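Long-range contacts in 4-dehydrase (Streptomyces venezuelae, PDB 2PO3), which probably acts as a pyridoxal phosphate-dependent aminotransferase of desosamine biosynthesis, caught here with its TDP-sugar product as an external aldimine: residues 113-121 / 340-351; 277-288 / 300-308. All coordinates share one frame; numbering follows the deposited sequence.

Interaction 1: residues 113-121 / 340-351; sequences TPVFADIDP and YRGQPHAPLPHT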
loop_
_atom_site.group_PDB
_atom_site.type_symbol
_atom_site.label_atom_id
_atom_site.label_comp_id
_atom_site.label_asym_id
_atom_site.label_seq_id
_atom_site.Cartn_x
_atom_site.Cartn_y
_atom_site.Cartn_z
ATOM N N THR A 113 19.601 -6.688 -2.862
ATOM C CA THR A 113 20.237 -7.806 -2.165
ATOM C C THR A 113 20.659 -7.483 -0.751
ATOM O O THR A 113 21.708 -6.830 -0.451
ATOM C CB THR A 113 21.517 -8.244 -2.937
ATOM O OG1 THR A 113 21.195 -8.537 -4.269
ATOM C CG2 THR A 113 22.220 -9.445 -2.295
ATOM N N PRO A 114 19.815 -7.960 0.161
ATOM C CA PRO A 114 20.131 -7.713 1.541
ATOM C C PRO A 114 21.438 -8.398 1.924
ATOM O O PRO A 114 21.679 -9.550 1.545
ATOM C CB PRO A 114 18.989 -8.359 2.319
ATOM C CG PRO A 114 17.816 -8.524 1.371
ATOM C CD PRO A 114 18.420 -8.474 -0.016
ATOM N N VAL A 115 22.273 -7.693 2.668
ATOM C CA VAL A 115 23.515 -8.281 3.132
ATOM C C VAL A 115 23.587 -8.142 4.648
ATOM O O VAL A 115 23.726 -7.040 5.186
ATOM C CB VAL A 115 24.793 -7.865 2.398
ATOM C CG1 VAL A 115 25.960 -8.518 3.130
ATOM C CG2 VAL A 115 24.800 -8.364 0.943
ATOM N N PHE A 116 23.458 -9.284 5.310
ATOM C CA PHE A 116 23.441 -9.406 6.784
ATOM C C PHE A 116 24.758 -9.318 7.580
ATOM O O PHE A 116 25.747 -10.036 7.346
ATOM C CB PHE A 116 22.611 -10.626 7.247
ATOM C CG PHE A 116 21.198 -10.572 6.737
ATOM C CD1 PHE A 116 20.687 -11.574 5.903
ATOM C CD2 PHE A 116 20.378 -9.504 7.112
ATOM C CE1 PHE A 116 19.361 -11.536 5.451
ATOM C CE2 PHE A 116 19.060 -9.445 6.650
ATOM C CZ PHE A 116 18.556 -10.454 5.819
ATOM N N ALA A 117 24.759 -8.410 8.563
ATOM C CA ALA A 117 25.897 -8.214 9.469
ATOM C C ALA A 117 25.409 -8.328 10.930
ATOM O O ALA A 117 24.267 -7.973 11.238
ATOM C CB ALA A 117 26.717 -6.964 9.158
ATOM N N ASP A 118 26.256 -8.828 11.835
ATOM C CA ASP A 118 25.938 -9.036 13.253
ATOM C C ASP A 118 25.651 -7.777 14.076
ATOM O O ASP A 118 26.036 -6.666 13.662
ATOM C CB ASP A 118 26.952 -9.989 13.957
ATOM C CG ASP A 118 26.278 -10.944 14.906
ATOM O OD1 ASP A 118 25.064 -10.927 15.124
ATOM O OD2 ASP A 118 27.130 -11.770 15.476
ATOM N N ILE A 119 24.982 -7.991 15.246
ATOM C CA ILE A 119 24.636 -6.917 16.180
ATOM C C ILE A 119 25.693 -6.756 17.260
ATOM O O ILE A 119 26.535 -7.616 17.469
ATOM C CB ILE A 119 23.331 -7.186 16.925
ATOM C CG1 ILE A 119 23.373 -8.572 17.597
ATOM C CG2 ILE A 119 22.115 -7.036 15.993
ATOM C CD1 ILE A 119 22.254 -8.849 18.630
ATOM N N ASP A 120 25.626 -5.650 17.970
ATOM C CA ASP A 120 26.510 -5.452 19.082
ATOM C C ASP A 120 25.675 -6.119 20.181
ATOM O O ASP A 120 24.567 -5.679 20.484
ATOM C CB ASP A 120 26.671 -3.967 19.417
ATOM C CG ASP A 120 27.367 -3.720 20.736
ATOM O OD1 ASP A 120 27.460 -4.536 21.622
ATOM O OD2 ASP A 120 27.910 -2.534 20.828
ATOM N N PRO A 121 26.174 -7.200 20.759
ATOM C CA PRO A 121 25.423 -7.890 21.779
ATOM C C PRO A 121 24.919 -6.982 22.926
ATOM O O PRO A 121 23.945 -7.260 23.629
ATOM C CB PRO A 121 26.366 -8.984 22.300
ATOM C CG PRO A 121 27.788 -8.598 21.870
ATOM C CD PRO A 121 27.608 -7.623 20.716
ATOM N N TYR A 340 16.304 -16.136 2.312
ATOM C CA TYR A 340 17.712 -16.020 2.766
ATOM C C TYR A 340 18.305 -17.278 3.333
ATOM O O TYR A 340 19.518 -17.500 3.282
ATOM C CB TYR A 340 17.974 -14.811 3.723
ATOM C CG TYR A 340 17.099 -13.678 3.292
ATOM C CD1 TYR A 340 15.979 -13.314 4.038
ATOM C CD2 TYR A 340 17.357 -13.040 2.077
ATOM C CE1 TYR A 340 15.141 -12.292 3.591
ATOM C CE2 TYR A 340 16.518 -12.025 1.616
ATOM C CZ TYR A 340 15.406 -11.655 2.375
ATOM O OH TYR A 340 14.589 -10.642 1.916
ATOM N N ARG A 341 17.388 -18.051 3.892
ATOM C CA ARG A 341 17.667 -19.292 4.546
ATOM C C ARG A 341 18.603 -20.183 3.765
ATOM O O ARG A 341 18.347 -20.520 2.619
ATOM C CB ARG A 341 16.368 -20.021 4.724
ATOM C CG ARG A 341 16.617 -21.379 5.323
ATOM C CD ARG A 341 15.325 -22.045 5.759
ATOM N NE ARG A 341 15.525 -22.959 6.882
ATOM C CZ ARG A 341 15.653 -22.596 8.167
ATOM N NH1 ARG A 341 15.601 -21.327 8.581
ATOM N NH2 ARG A 341 15.843 -23.545 9.090
ATOM N N GLY A 342 19.702 -20.586 4.384
ATOM C CA GLY A 342 20.609 -21.479 3.689
ATOM C C GLY A 342 21.574 -20.868 2.692
ATOM O O GLY A 342 22.358 -21.572 2.064
ATOM N N GLN A 343 21.508 -19.565 2.536
ATOM C CA GLN A 343 22.422 -18.932 1.634
ATOM C C GLN A 343 23.626 -18.509 2.455
ATOM O O GLN A 343 23.587 -18.520 3.681
ATOM C CB GLN A 343 21.750 -17.815 0.842
ATOM C CG GLN A 343 20.614 -18.408 -0.024
ATOM C CD GLN A 343 19.932 -17.358 -0.886
ATOM O OE1 GLN A 343 19.310 -17.693 -1.913
ATOM N NE2 GLN A 343 20.043 -16.084 -0.497
ATOM N N PRO A 344 24.721 -18.175 1.801
ATOM C CA PRO A 344 25.920 -17.790 2.517
ATOM C C PRO A 344 25.788 -16.475 3.222
ATOM O O PRO A 344 25.430 -15.436 2.643
ATOM C CB PRO A 344 27.039 -17.646 1.482
ATOM C CG PRO A 344 26.482 -18.254 0.190
ATOM C CD PRO A 344 25.060 -18.733 0.463
ATOM N N HIS A 345 26.126 -16.526 4.486
ATOM C CA HIS A 345 26.052 -15.308 5.244
ATOM C C HIS A 345 27.267 -15.184 6.117
ATOM O O HIS A 345 27.813 -16.205 6.512
ATOM C CB HIS A 345 24.774 -15.278 6.149
ATOM C CG HIS A 345 23.453 -15.359 5.410
ATOM N ND1 HIS A 345 22.984 -14.324 4.615
ATOM C CD2 HIS A 345 22.510 -16.367 5.370
ATOM C CE1 HIS A 345 21.793 -14.732 4.106
ATOM N NE2 HIS A 345 21.474 -15.962 4.535
ATOM N N ALA A 346 27.637 -13.941 6.424
ATOM C CA ALA A 346 28.735 -13.612 7.328
ATOM C C ALA A 346 28.386 -14.282 8.685
ATOM O O ALA A 346 27.241 -14.720 8.870
ATOM C CB ALA A 346 28.781 -12.080 7.509
ATOM N N PRO A 347 29.314 -14.404 9.656
ATOM C CA PRO A 347 28.947 -15.032 10.937
ATOM C C PRO A 347 28.017 -14.093 11.727
ATOM O O PRO A 347 28.229 -12.870 11.759
ATOM C CB PRO A 347 30.244 -15.203 11.723
ATOM C CG PRO A 347 31.210 -14.183 11.131
ATOM C CD PRO A 347 30.709 -13.870 9.721
ATOM N N LEU A 348 26.972 -14.671 12.360
ATOM C CA LEU A 348 25.954 -13.928 13.139
ATOM C C LEU A 348 25.642 -14.588 14.482
ATOM O O LEU A 348 24.489 -14.895 14.764
ATOM C CB LEU A 348 24.650 -13.784 12.283
ATOM C CG LEU A 348 24.926 -13.066 10.943
ATOM C CD1 LEU A 348 23.791 -13.266 9.930
ATOM C CD2 LEU A 348 25.217 -11.557 11.073
ATOM N N PRO A 349 26.688 -14.837 15.298
ATOM C CA PRO A 349 26.479 -15.512 16.565
ATOM C C PRO A 349 25.698 -14.719 17.612
ATOM O O PRO A 349 24.969 -15.298 18.433
ATOM C CB PRO A 349 27.905 -15.816 17.079
ATOM C CG PRO A 349 28.803 -14.752 16.469
ATOM C CD PRO A 349 28.124 -14.413 15.148
ATOM N N HIS A 350 25.875 -13.387 17.595
ATOM C CA HIS A 350 25.180 -12.526 18.548
ATOM C C HIS A 350 23.688 -12.479 18.227
ATOM O O HIS A 350 22.854 -12.577 19.116
ATOM C CB HIS A 350 25.827 -11.124 18.596
ATOM C CG HIS A 350 27.247 -11.241 19.062
ATOM N ND1 HIS A 350 27.547 -11.807 20.304
ATOM C CD2 HIS A 350 28.415 -10.890 18.449
ATOM C CE1 HIS A 350 28.866 -11.769 20.429
ATOM N NE2 HIS A 350 29.414 -11.226 19.343
ATOM N N THR A 351 23.388 -12.371 16.942
ATOM C CA THR A 351 22.052 -12.359 16.449
ATOM C C THR A 351 21.402 -13.678 16.807
ATOM O O THR A 351 20.314 -13.777 17.365
ATOM C CB THR A 351 22.113 -12.258 14.922
ATOM O OG1 THR A 351 22.559 -10.951 14.602
ATOM C CG2 THR A 351 20.760 -12.586 14.268
HETATM O O HOH W 1 24.011 -12.006 3.979
HETATM O O HOH W 2 26.476 -11.670 5.072
HETATM O O HOH W 3 22.125 -8.972 12.849
HETATM O O HOH W 4 28.963 -9.754 10.845
#
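The F116 ring turns its edge to one face of Y340 in a T-shaped pair, with centroids 5.4 Å apart and planes at 83°. CE1 does the touching. The same edge also meets H345: F116 CD1 lies 3.8 Å from H345 CE1, but these two planes meet obliquely. CG of F116 is anti to its carbonyl carbon (chi1 -57°), which directs the ring into this aromatic cluster and against C334 and H335. In the plane of the H345 imidazole, NE2 donates to Y340 O, while ND1 is hydrogen-bonded to a water, which accepts from F116 N. Q343 N reaches Y340 O from the opposite face of its carbonyl plane, closing a type II turn. The hydroxyl of Y340 is hydrogen-bonded to H105 ND1. Further along, P121 CG stands 3.7 Å from the H350 ring centroid, 16° off the normal, a CH-pi contact over one face.

In the fold, this joins strand 113-117, at one margin of the seven-stranded mixed sheet, to the loop leading into helix 349-355. D118 offers its carboxylate to the helix start. OD1 accepts from T351 OG1 at 2.6 Å, nearly along the C-O axis, and on its syn lone pair from T351 N at 2.9 Å; OD2, whose position is less sure, accepts from H350 N. An alanine at D118 removes the carboxylate and is likely to leave the T351 hydroxyl and amide, and perhaps the H350 amide, without this acceptor. L348, the N-cap residue, presses CD2 tightly on the A117-D118 peptide, 3.2 Å from A117 C, while its CD1 packs on F116 CB.

Interaction 2: residues 277-288 / 300-308; sequences LADLPGVLVADH and IVEIDEATT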
loop_
_atom_site.group_PDB
_atom_site.type_symbol
_atom_site.label_atom_id
_atom_site.label_comp_id
_atom_site.label_asym_id
_atom_site.label_seq_id
_atom_site.Cartn_x
_atom_site.Cartn_y
_atom_site.Cartn_z
ATOM N N LEU A 277 9.362 -8.784 38.190
ATOM C CA LEU A 277 10.241 -9.873 37.728
ATOM C C LEU A 277 11.627 -9.766 38.314
ATOM O O LEU A 277 12.612 -10.370 37.877
ATOM C CB LEU A 277 10.276 -9.913 36.187
ATOM C CG LEU A 277 8.921 -10.262 35.590
ATOM C CD1 LEU A 277 9.008 -9.851 34.144
ATOM C CD2 LEU A 277 8.617 -11.753 35.737
ATOM N N ALA A 278 11.668 -8.946 39.339
ATOM C CA ALA A 278 12.896 -8.726 40.036
ATOM C C ALA A 278 13.338 -10.028 40.701
ATOM O O ALA A 278 12.495 -10.852 41.129
ATOM C CB ALA A 278 12.624 -7.688 41.108
ATOM N N ASP A 279 14.676 -10.165 40.784
ATOM C CA ASP A 279 15.340 -11.303 41.404
ATOM C C ASP A 279 14.730 -12.613 40.918
ATOM O O ASP A 279 14.082 -13.342 41.661
ATOM C CB ASP A 279 15.338 -11.160 42.956
ATOM C CG ASP A 279 15.773 -9.800 43.499
ATOM O OD1 ASP A 279 16.899 -9.355 43.335
ATOM O OD2 ASP A 279 14.839 -9.140 44.181
ATOM N N LEU A 280 14.938 -12.877 39.633
ATOM C CA LEU A 280 14.444 -14.044 38.939
ATOM C C LEU A 280 15.567 -14.420 38.005
ATOM O O LEU A 280 15.701 -13.888 36.901
ATOM C CB LEU A 280 13.154 -13.721 38.139
ATOM C CG LEU A 280 12.362 -14.952 37.691
ATOM C CD1 LEU A 280 12.186 -15.879 38.875
ATOM C CD2 LEU A 280 10.988 -14.603 37.096
ATOM N N PRO A 281 16.409 -15.325 38.474
ATOM C CA PRO A 281 17.546 -15.748 37.685
ATOM C C PRO A 281 17.103 -16.361 36.379
ATOM O O PRO A 281 16.121 -17.111 36.364
ATOM C CB PRO A 281 18.380 -16.711 38.537
ATOM C CG PRO A 281 17.828 -16.602 39.946
ATOM C CD PRO A 281 16.487 -15.875 39.857
ATOM N N GLY A 282 17.822 -15.994 35.304
ATOM C CA GLY A 282 17.515 -16.473 33.967
ATOM C C GLY A 282 16.417 -15.715 33.200
ATOM O O GLY A 282 16.105 -16.061 32.053
ATOM N N VAL A 283 15.812 -14.700 33.825
ATOM C CA VAL A 283 14.781 -13.895 33.157
ATOM C C VAL A 283 15.207 -12.448 33.293
ATOM O O VAL A 283 15.442 -11.945 34.403
ATOM C CB VAL A 283 13.373 -14.017 33.724
ATOM C CG1 VAL A 283 12.465 -13.125 32.893
ATOM C CG2 VAL A 283 12.835 -15.440 33.723
ATOM N N LEU A 284 15.345 -11.761 32.189
ATOM C CA LEU A 284 15.753 -10.381 32.341
ATOM C C LEU A 284 14.995 -9.437 31.486
ATOM O O LEU A 284 14.836 -9.649 30.277
ATOM C CB LEU A 284 17.215 -10.097 32.053
ATOM C CG LEU A 284 17.872 -11.258 31.365
ATOM C CD1 LEU A 284 18.790 -10.681 30.302
ATOM C CD2 LEU A 284 18.664 -12.026 32.418
ATOM N N VAL A 285 14.560 -8.380 32.157
ATOM C CA VAL A 285 13.800 -7.335 31.469
ATOM C C VAL A 285 14.749 -6.434 30.645
ATOM O O VAL A 285 15.708 -5.851 31.164
ATOM C CB VAL A 285 12.903 -6.579 32.472
ATOM C CG1 VAL A 285 11.901 -5.655 31.795
ATOM C CG2 VAL A 285 12.155 -7.514 33.421
ATOM N N ALA A 286 14.525 -6.315 29.347
ATOM C CA ALA A 286 15.417 -5.504 28.554
ATOM C C ALA A 286 15.360 -4.023 28.943
ATOM O O ALA A 286 14.295 -3.406 28.918
ATOM C CB ALA A 286 14.982 -5.659 27.119
ATOM N N ASP A 287 16.518 -3.460 29.277
ATOM C CA ASP A 287 16.662 -2.069 29.704
ATOM C C ASP A 287 16.825 -1.100 28.539
ATOM O O ASP A 287 17.926 -0.607 28.279
ATOM C CB ASP A 287 17.899 -1.933 30.634
ATOM C CG ASP A 287 17.790 -0.947 31.782
ATOM O OD1 ASP A 287 16.780 -0.300 32.036
ATOM O OD2 ASP A 287 18.897 -0.888 32.508
ATOM N N HIS A 288 15.724 -0.823 27.840
ATOM C CA HIS A 288 15.764 0.076 26.681
ATOM C C HIS A 288 16.336 1.441 26.999
ATOM O O HIS A 288 16.990 2.055 26.167
ATOM C CB HIS A 288 14.373 0.256 26.054
ATOM C CG HIS A 288 13.708 -1.006 25.565
ATOM N ND1 HIS A 288 14.440 -2.097 25.080
ATOM C CD2 HIS A 288 12.369 -1.320 25.466
ATOM C CE1 HIS A 288 13.557 -3.034 24.709
ATOM N NE2 HIS A 288 12.297 -2.601 24.933
ATOM N N ILE A 300 10.310 -6.280 26.464
ATOM C CA ILE A 300 11.037 -7.489 26.123
ATOM C C ILE A 300 11.832 -8.085 27.270
ATOM O O ILE A 300 12.446 -7.363 28.054
ATOM C CB ILE A 300 11.989 -7.230 24.936
ATOM C CG1 ILE A 300 11.376 -7.727 23.628
ATOM C CG2 ILE A 300 13.243 -8.082 25.106
ATOM C CD1 ILE A 300 10.829 -6.662 22.718
ATOM N N VAL A 301 11.814 -9.410 27.367
ATOM C CA VAL A 301 12.580 -10.126 28.384
ATOM C C VAL A 301 13.416 -11.161 27.659
ATOM O O VAL A 301 13.056 -11.620 26.574
ATOM C CB VAL A 301 11.785 -10.888 29.442
ATOM C CG1 VAL A 301 10.818 -9.954 30.127
ATOM C CG2 VAL A 301 10.979 -11.983 28.763
ATOM N N GLU A 302 14.534 -11.523 28.270
ATOM C CA GLU A 302 15.350 -12.528 27.691
ATOM C C GLU A 302 15.237 -13.659 28.666
ATOM O O GLU A 302 15.360 -13.448 29.868
ATOM C CB GLU A 302 16.803 -12.111 27.660
ATOM C CG GLU A 302 16.984 -11.054 26.583
ATOM C CD GLU A 302 18.406 -10.587 26.532
ATOM O OE1 GLU A 302 18.755 -9.428 26.695
ATOM O OE2 GLU A 302 19.219 -11.573 26.306
ATOM N N ILE A 303 14.995 -14.835 28.114
ATOM C CA ILE A 303 14.883 -16.083 28.838
ATOM C C ILE A 303 16.200 -16.890 28.635
ATOM O O ILE A 303 16.501 -17.291 27.501
ATOM C CB ILE A 303 13.726 -16.922 28.291
ATOM C CG1 ILE A 303 12.405 -16.195 28.510
ATOM C CG2 ILE A 303 13.702 -18.290 29.005
ATOM C CD1 ILE A 303 12.420 -15.568 29.884
ATOM N N ASP A 304 16.981 -17.128 29.693
ATOM C CA ASP A 304 18.230 -17.906 29.603
ATOM C C ASP A 304 17.934 -19.386 29.861
ATOM O O ASP A 304 17.787 -19.795 31.008
ATOM C CB ASP A 304 19.262 -17.469 30.655
ATOM C CG ASP A 304 20.672 -17.929 30.363
ATOM O OD1 ASP A 304 21.621 -17.201 30.556
ATOM O OD2 ASP A 304 20.772 -19.137 29.834
ATOM N N GLU A 305 17.824 -20.208 28.820
ATOM C CA GLU A 305 17.516 -21.610 29.031
ATOM C C GLU A 305 18.430 -22.381 29.994
ATOM O O GLU A 305 17.996 -23.307 30.658
ATOM C CB GLU A 305 17.267 -22.359 27.728
ATOM C CG GLU A 305 17.158 -23.882 27.908
ATOM C CD GLU A 305 17.046 -24.538 26.557
ATOM O OE1 GLU A 305 17.867 -24.417 25.653
ATOM O OE2 GLU A 305 15.915 -25.171 26.421
ATOM N N ALA A 306 19.694 -22.007 30.081
ATOM C CA ALA A 306 20.560 -22.721 30.991
ATOM C C ALA A 306 20.179 -22.531 32.458
ATOM O O ALA A 306 20.103 -23.481 33.238
ATOM C CB ALA A 306 21.987 -22.279 30.746
ATOM N N THR A 307 19.965 -21.269 32.816
ATOM C CA THR A 307 19.613 -20.843 34.145
ATOM C C THR A 307 18.234 -21.362 34.522
ATOM O O THR A 307 18.036 -21.947 35.570
ATOM C CB THR A 307 19.650 -19.285 34.189
ATOM O OG1 THR A 307 20.915 -18.763 33.886
ATOM C CG2 THR A 307 19.176 -18.719 35.515
ATOM N N THR A 308 17.251 -21.152 33.650
ATOM C CA THR A 308 15.889 -21.575 33.912
ATOM C C THR A 308 15.565 -23.035 33.628
ATOM O O THR A 308 14.655 -23.573 34.232
ATOM C CB THR A 308 14.920 -20.738 33.060
ATOM O OG1 THR A 308 15.053 -21.102 31.701
ATOM C CG2 THR A 308 15.220 -19.255 33.190
HETATM O O HOH W 5 11.621 -4.035 27.838
#
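Four backbone hydrogen bonds join G282-A286 to I300-D304. L284 and E302 form the hydrogen-bonded pair: L284 N reaches E302 O at 2.9 Å, and E302 N returns to L284 O. On either side of it, D304 N donates to G282 O at 2.7 Å in an almost straight bond (175°), and A286 N donates to I300 O. The non-hydrogen-bonded pairs V283-I303 and V285-V301 lie between these links, with CA-H...O contacts such as V301 CA to L284 O at 3.0 Å. Past the last direct link, a water bridges A286 O and I300 N.

Apolar contacts occupy both faces. On one, I303 CD1 settles between the two methyls of V283, 3.9 Å from CG2, and V301 lies alongside V283 and V285; helix 369-394 packs on this face through A383, and L379 meets L277. On the other, L284 lays CD1 across the E302 chain, 3.6 Å from E302 CB. Its chi1 of 13° nearly eclipses the backbone N, a strained torsion that goes with this reach. The E302 carboxylate is taken by R357 in a salt bridge. At the end where the I300 side chain comes about 9 Å from the bound cofactor-sugar adduct, A286 CB touches I300 CG2 at 3.6 Å.

Close fit and capping govern the opposite end. T307 CG2 comes within 3.1 Å of G282 N, and a CB on G282 would clash with the methyls of T307 and T308; its positive phi also favours glycine. D304 is the N-cap of helix 305-308, its OD2 accepting from A306 N.

The bridges, with the axes of 283-285 and 300-303 4.5 Å apart and their directions at 157°, identify neighbours in a three-stranded antiparallel sheet, completed by 358-361, consistent with the small C-terminal domain of fold-type I PLP enzymes.

In the fold
From the N terminus, the chain lays down strands 69-73 and 92-96 before strand 113-117, an outermost strand of the large mixed sheet, where interaction 1 opens. It then adds the sheet's other four strands and runs through the long helix 246-276 before reaching 277-288. Interaction 2 closes quickly, with only 11 residues separating its segments, and it is nested wholly inside the loop of 218 residues that interaction 1 closes when 340-351 returns. The two do not touch: their centres are 25 Å apart, their nearest atoms about 6 Å. Interaction 1 ties the large sheet to the start of helix 349-355; interaction 2 pairs two strands of the small antiparallel sheet, whose third strand, 358-361, follows that helix.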